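Local coordinates for protein transcriptional regulator, LacI family (Corynebacterium glutamicum, PDB 3H5T) that activates transcription of the inositol phosphate synthase gene in an inositol-dependent manner by binding a palindromic promoter motif, and regulates cell wall biogenesis, at residues A[210-215]-A[246-251]; A[194-199]-A[223-228]. One frame throughout, in Å; residues are numbered along the deposited sequence.

In the fold
From the N terminus, the chain passes the DNA-binding helix-turn-helix and the first five strands of the seven-stranded sheet, then enters the five-stranded sheet along strand 192-197. Residues 194-199, its end and the loop beyond, are the first half of contact 2. Strand 206-207 and helix 210-214 follow, the helix opening contact 1. Helix 221-235 then lies against strand 192-197, so that contact 2 closes a loop of 23 residues. Strand 244-247 brings in 246-251, and contact 1 closes one of 30. The segments alternate, so the loops cross rather than nest. Contact 2 ties helix to sheet; contact 1 fastens helix 210-214 to strand 244-247, beside 192-197; the contact centres lie about 8 Å apart.

Contact 1 (A[210-215]-A[246-251]); sequences RERLEN and ECWINN
E246 OE2 is gripped by two donors: R212 NH2, which lies 3.1 Å from E246 OE2, and the backbone N of L199. The companion bond from R212 NE to E246 OE1 is shorter, 2.8 Å, and nearly straight at 175°. The salt bridge is therefore side-on and bidentate, NE and one NH each taking its own carboxylate oxygen. Both oxygens lie in or close to the guanidinium plane and are met on their syn sides, yet the carboxylate is turned 31° against that plane, which leaves both nitrogens out of the plane of E246. R212 runs straight out from CG to NE, then turns about CD-NE (chi4 73°) so that the NE/NH2 edge faces the carboxylate; the two side chains cross nearly at right angles.

In this LacI-family regulator, E246 belongs to strand 244-247, which lies between strands 206-207 and 192-197, while R212 comes from the short helix just after strand 206-207. The bridge thus clamps that helix to E246, late in an inner strand of the sheet. As in related periplasmic-binding-protein folds, the loops at such strand ends face the cleft between the two lobes, and N250 reaches Y81 of the other lobe through a weak bond.

W248 turns its ring edge to the arginine, with CD1 of W248 3.8 Å from R212 NH2 and that nitrogen in the ring plane. Its indole NE1 bonds to D200 O, and R198 makes a cation-pi contact with the ring. On the helix, N215 ND2 and N215 N reach E211 O from opposite faces of its plane.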
loop_
_atom_site.group_PDB
_atom_site.type_symbol
_atom_site.label_atom_id
_atom_site.label_comp_id
_atom_site.label_asym_id
_atom_site.label_seq_id
_atom_site.Cartn_x
_atom_site.Cartn_y
_atom_site.Cartn_z
ATOM N N ARG A 210 -22.295 7.288 12.454
ATOM C CA ARG A 210 -21.629 8.584 12.473
ATOM C C ARG A 210 -20.580 8.626 13.579
ATOM O O ARG A 210 -19.492 9.162 13.397
ATOM C CB ARG A 210 -22.668 9.691 12.687
ATOM C CG ARG A 210 -22.096 11.091 12.855
ATOM C CD ARG A 210 -23.190 12.161 12.722
ATOM N NE ARG A 210 -22.708 13.504 13.052
ATOM C CZ ARG A 210 -23.428 14.618 12.913
ATOM N NH1 ARG A 210 -24.672 14.560 12.443
ATOM N NH2 ARG A 210 -22.915 15.793 13.260
ATOM N N GLU A 211 -20.898 8.039 14.722
ATOM C CA GLU A 211 -19.972 8.039 15.842
ATOM C C GLU A 211 -18.702 7.249 15.534
ATOM O O GLU A 211 -17.598 7.720 15.796
ATOM C CB GLU A 211 -20.653 7.472 17.093
ATOM C CG GLU A 211 -19.844 7.664 18.368
ATOM C CD GLU A 211 -20.595 7.215 19.617
ATOM O OE1 GLU A 211 -20.688 5.989 19.864
ATOM O OE2 GLU A 211 -21.099 8.097 20.346
ATOM N N ARG A 212 -18.855 6.047 14.985
ATOM C CA ARG A 212 -17.692 5.231 14.659
ATOM C C ARG A 212 -16.797 5.953 13.668
ATOM O O ARG A 212 -15.578 5.926 13.793
ATOM C CB ARG A 212 -18.112 3.881 14.072
ATOM C CG ARG A 212 -16.931 2.973 13.784
ATOM C CD ARG A 212 -17.361 1.560 13.462
ATOM N NE ARG A 212 -16.233 0.743 13.024
ATOM C CZ ARG A 212 -15.272 0.287 13.821
ATOM N NH1 ARG A 212 -15.295 0.565 15.118
ATOM N NH2 ARG A 212 -14.290 -0.449 13.319
ATOM N N LEU A 213 -17.417 6.609 12.694
ATOM C CA LEU A 213 -16.684 7.342 11.665
ATOM C C LEU A 213 -15.932 8.526 12.248
ATOM O O LEU A 213 -14.732 8.674 12.042
ATOM C CB LEU A 213 -17.655 7.831 10.588
ATOM C CG LEU A 213 -17.110 8.626 9.407
ATOM C CD1 LEU A 213 -16.039 7.814 8.706
ATOM C CD2 LEU A 213 -18.251 8.955 8.451
ATOM N N GLU A 214 -16.662 9.363 12.974
ATOM C CA GLU A 214 -16.118 10.555 13.613
ATOM C C GLU A 214 -14.960 10.265 14.580
ATOM O O GLU A 214 -14.039 11.071 14.710
ATOM C CB GLU A 214 -17.259 11.279 14.342
ATOM C CG GLU A 214 -16.858 12.516 15.113
ATOM C CD GLU A 214 -18.061 13.347 15.536
ATOM O OE1 GLU A 214 -18.987 12.786 16.171
ATOM O OE2 GLU A 214 -18.080 14.563 15.230
ATOM N N ASN A 215 -15.006 9.113 15.245
ATOM C CA ASN A 215 -13.973 8.721 16.208
ATOM C C ASN A 215 -12.970 7.732 15.614
ATOM O O ASN A 215 -12.067 7.254 16.309
ATOM C CB ASN A 215 -14.620 8.096 17.447
ATOM C CG ASN A 215 -15.412 9.100 18.264
ATOM O OD1 ASN A 215 -14.844 9.988 18.884
ATOM N ND2 ASN A 215 -16.728 8.961 18.268
ATOM N N GLU A 246 -18.620 -1.291 6.236
ATOM C CA GLU A 246 -17.222 -1.656 6.408
ATOM C C GLU A 246 -17.001 -3.136 6.701
ATOM O O GLU A 246 -17.916 -3.844 7.117
ATOM C CB GLU A 246 -16.625 -0.810 7.546
ATOM C CG GLU A 246 -15.882 -1.582 8.640
ATOM C CD GLU A 246 -15.435 -0.694 9.799
ATOM O OE1 GLU A 246 -16.232 0.157 10.244
ATOM O OE2 GLU A 246 -14.295 -0.855 10.278
ATOM N N CYS A 247 -15.780 -3.600 6.445
ATOM C CA CYS A 247 -15.400 -4.967 6.756
ATOM C C CYS A 247 -14.104 -4.845 7.546
ATOM O O CYS A 247 -13.074 -4.399 7.033
ATOM C CB CYS A 247 -15.233 -5.830 5.489
ATOM S SG CYS A 247 -14.101 -5.280 4.204
ATOM N N TRP A 248 -14.176 -5.203 8.821
ATOM C CA TRP A 248 -13.027 -5.104 9.708
ATOM C C TRP A 248 -11.803 -5.839 9.163
ATOM O O TRP A 248 -10.677 -5.344 9.248
ATOM C CB TRP A 248 -13.402 -5.648 11.079
ATOM C CG TRP A 248 -12.573 -5.095 12.174
ATOM C CD1 TRP A 248 -12.623 -3.833 12.673
ATOM C CD2 TRP A 248 -11.579 -5.792 12.927
ATOM N NE1 TRP A 248 -11.722 -3.697 13.701
ATOM C CE2 TRP A 248 -11.065 -4.886 13.876
ATOM C CE3 TRP A 248 -11.069 -7.099 12.890
ATOM C CZ2 TRP A 248 -10.064 -5.241 14.789
ATOM C CZ3 TRP A 248 -10.071 -7.453 13.797
ATOM C CH2 TRP A 248 -9.580 -6.523 14.734
ATOM N N ILE A 249 -12.025 -7.028 8.614
ATOM C CA ILE A 249 -10.947 -7.810 8.029
ATOM C C ILE A 249 -11.023 -7.628 6.516
ATOM O O ILE A 249 -12.086 -7.777 5.919
ATOM C CB ILE A 249 -11.089 -9.305 8.394
ATOM C CG1 ILE A 249 -10.835 -9.483 9.886
ATOM C CG2 ILE A 249 -10.128 -10.150 7.569
ATOM C CD1 ILE A 249 -11.236 -10.824 10.416
ATOM N N ASN A 250 -9.898 -7.278 5.900
ATOM C CA ASN A 250 -9.859 -7.071 4.451
ATOM C C ASN A 250 -9.455 -8.360 3.729
ATOM O O ASN A 250 -8.271 -8.639 3.559
ATOM C CB ASN A 250 -8.890 -5.924 4.115
ATOM C CG ASN A 250 -8.976 -5.479 2.654
ATOM O OD1 ASN A 250 -10.055 -5.361 2.096
ATOM N ND2 ASN A 250 -7.827 -5.206 2.045
ATOM N N ASN A 251 -10.463 -9.137 3.328
ATOM C CA ASN A 251 -10.295 -10.413 2.612
ATOM C C ASN A 251 -11.118 -10.416 1.341
ATOM O O ASN A 251 -11.991 -9.576 1.144
ATOM C CB ASN A 251 -10.814 -11.601 3.430
ATOM C CG ASN A 251 -9.928 -11.950 4.570
ATOM O OD1 ASN A 251 -10.166 -12.933 5.272
ATOM N ND2 ASN A 251 -8.893 -11.149 4.779
#

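Contact 2 (A[194-199]-A[223-228])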
loop_
_atom_site.group_PDB
_atom_site.type_symbol
_atom_site.label_atom_id
_atom_site.label_comp_id
_atom_site.label_asym_id
_atom_site.label_seq_id
_atom_site.Cartn_x
_atom_site.Cartn_y
_atom_site.Cartn_z
ATOM N N ILE A 194 -20.970 3.989 0.117
ATOM C CA ILE A 194 -19.526 3.978 0.333
ATOM C C ILE A 194 -19.105 2.701 1.054
ATOM O O ILE A 194 -19.829 2.213 1.914
ATOM C CB ILE A 194 -19.078 5.192 1.175
ATOM C CG1 ILE A 194 -19.355 6.490 0.405
ATOM C CG2 ILE A 194 -17.605 5.082 1.510
ATOM C CD1 ILE A 194 -19.026 7.763 1.174
ATOM N N LEU A 195 -17.945 2.159 0.688
ATOM C CA LEU A 195 -17.417 0.950 1.321
ATOM C C LEU A 195 -16.020 1.237 1.860
ATOM O O LEU A 195 -15.221 1.905 1.200
ATOM C CB LEU A 195 -17.347 -0.212 0.321
ATOM C CG LEU A 195 -18.687 -0.811 -0.104
ATOM C CD1 LEU A 195 -18.477 -1.923 -1.117
ATOM C CD2 LEU A 195 -19.398 -1.340 1.117
ATOM N N SER A 196 -15.724 0.724 3.051
ATOM C CA SER A 196 -14.424 0.940 3.681
ATOM C C SER A 196 -13.896 -0.280 4.392
ATOM O O SER A 196 -14.640 -1.227 4.673
ATOM C CB SER A 196 -14.515 2.061 4.721
ATOM O OG SER A 196 -14.567 3.333 4.105
ATOM N N ILE A 197 -12.601 -0.255 4.688
ATOM C CA ILE A 197 -11.997 -1.335 5.453
ATOM C C ILE A 197 -11.862 -0.806 6.890
ATOM O O ILE A 197 -12.397 0.258 7.197
ATOM C CB ILE A 197 -10.635 -1.799 4.848
ATOM C CG1 ILE A 197 -9.710 -0.617 4.562
ATOM C CG2 ILE A 197 -10.892 -2.569 3.558
ATOM C CD1 ILE A 197 -8.328 -1.055 4.149
ATOM N N ARG A 198 -11.162 -1.523 7.763
ATOM C CA ARG A 198 -11.045 -1.135 9.177
ATOM C C ARG A 198 -10.969 0.350 9.532
ATOM O O ARG A 198 -10.048 1.054 9.132
ATOM C CB ARG A 198 -9.870 -1.856 9.826
ATOM C CG ARG A 198 -9.952 -1.909 11.350
ATOM C CD ARG A 198 -8.859 -2.792 11.915
ATOM N NE ARG A 198 -8.792 -4.071 11.206
ATOM C CZ ARG A 198 -7.683 -4.557 10.653
ATOM N NH1 ARG A 198 -6.548 -3.881 10.729
ATOM N NH2 ARG A 198 -7.709 -5.712 10.011
ATOM N N LEU A 199 -11.950 0.811 10.306
ATOM C CA LEU A 199 -12.008 2.203 10.740
ATOM C C LEU A 199 -11.517 2.390 12.184
ATOM O O LEU A 199 -11.098 3.488 12.551
ATOM C CB LEU A 199 -13.442 2.747 10.600
ATOM C CG LEU A 199 -13.928 3.118 9.180
ATOM C CD1 LEU A 199 -15.461 3.183 9.112
ATOM C CD2 LEU A 199 -13.314 4.453 8.773
ATOM N N ASP A 223 -10.276 9.566 6.424
ATOM C CA ASP A 223 -10.037 10.679 5.530
ATOM C C ASP A 223 -10.495 10.467 4.094
ATOM O O ASP A 223 -10.862 11.435 3.419
ATOM C CB ASP A 223 -8.561 11.066 5.574
ATOM C CG ASP A 223 -8.181 11.722 6.886
ATOM O OD1 ASP A 223 -9.063 11.838 7.769
ATOM O OD2 ASP A 223 -7.008 12.124 7.041
ATOM N N ARG A 224 -10.476 9.229 3.607
ATOM C CA ARG A 224 -10.931 8.994 2.237
ATOM C C ARG A 224 -12.456 9.045 2.211
ATOM O O ARG A 224 -13.064 9.430 1.205
ATOM C CB ARG A 224 -10.416 7.652 1.701
ATOM C CG ARG A 224 -8.936 7.682 1.311
ATOM C CD ARG A 224 -8.419 6.331 0.815
ATOM N NE ARG A 224 -6.958 6.351 0.742
ATOM C CZ ARG A 224 -6.173 5.277 0.690
ATOM N NH1 ARG A 224 -6.693 4.061 0.692
ATOM N NH2 ARG A 224 -4.853 5.428 0.682
ATOM N N VAL A 225 -13.068 8.668 3.333
ATOM C CA VAL A 225 -14.517 8.702 3.458
ATOM C C VAL A 225 -14.942 10.173 3.520
ATOM O O VAL A 225 -15.874 10.589 2.838
ATOM C CB VAL A 225 -14.985 7.965 4.740
ATOM C CG1 VAL A 225 -16.461 8.209 4.974
ATOM C CG2 VAL A 225 -14.729 6.471 4.608
ATOM N N ARG A 226 -14.225 10.952 4.325
ATOM C CA ARG A 226 -14.481 12.382 4.506
ATOM C C ARG A 226 -14.336 13.180 3.204
ATOM O O ARG A 226 -15.233 13.932 2.819
ATOM C CB ARG A 226 -13.518 12.943 5.558
ATOM C CG ARG A 226 -13.716 12.356 6.943
ATOM C CD ARG A 226 -14.785 13.105 7.715
ATOM N NE ARG A 226 -14.177 13.947 8.739
ATOM C CZ ARG A 226 -13.633 13.476 9.856
ATOM N NH1 ARG A 226 -13.628 12.172 10.093
ATOM N NH2 ARG A 226 -13.078 14.307 10.725
ATOM N N GLY A 227 -13.198 13.015 2.537
ATOM C CA GLY A 227 -12.956 13.716 1.290
ATOM C C GLY A 227 -14.007 13.409 0.241
ATOM O O GLY A 227 -14.425 14.300 -0.500
ATOM N N ALA A 228 -14.437 12.153 0.159
ATOM C CA ALA A 228 -15.454 11.780 -0.823
ATOM C C ALA A 228 -16.766 12.445 -0.432
ATOM O O ALA A 228 -17.449 13.033 -1.266
ATOM C CB ALA A 228 -15.627 10.262 -0.870
#
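Between D223 and A228 the helix turns V225 toward I194 and S196 of the strand. D223 O opens the run by accepting from G227 N at 3.0 Å, a regular helical turn. R224, next along, is directed elsewhere: its guanidinium bonds to N173 OD1 and T275 O and makes a cation-pi contact with F303.

V225 carries the contact. Its CG2 branch, anti to the carbonyl carbon, does the touching: V225 CG2 lies 3.2 Å from S196 OG and, on a looser approach, 4.4 Å from I194 CG2. The V225 and I194 CA atoms, 7.6 Å apart, are the nearest pair across the contact. The serine hydroxyl is buried, and a hydrogen bond with T275 OG1 satisfies it while the valine methyl packs against it. L199 CD2 stands farther off, 4.8 Å from V225 CG2.

Strand 192-197, helix 221-235 and strand 244-247 form a beta-alpha-beta crossover, elaborated by strand 206-207 and helix 210-214, in a Rossmann-like sheet. The helix packs on one sheet face through I194 and S196, whereas L195 points away to L279 and V283 of helix 277-289, giving three layers.

Almost a turn on from V225, A228 also points its methyl at the strand. A228 CB stays 4.7 Å from I194 CD1, a looser approach, and the methyl instead touches L273 of strand 271-274.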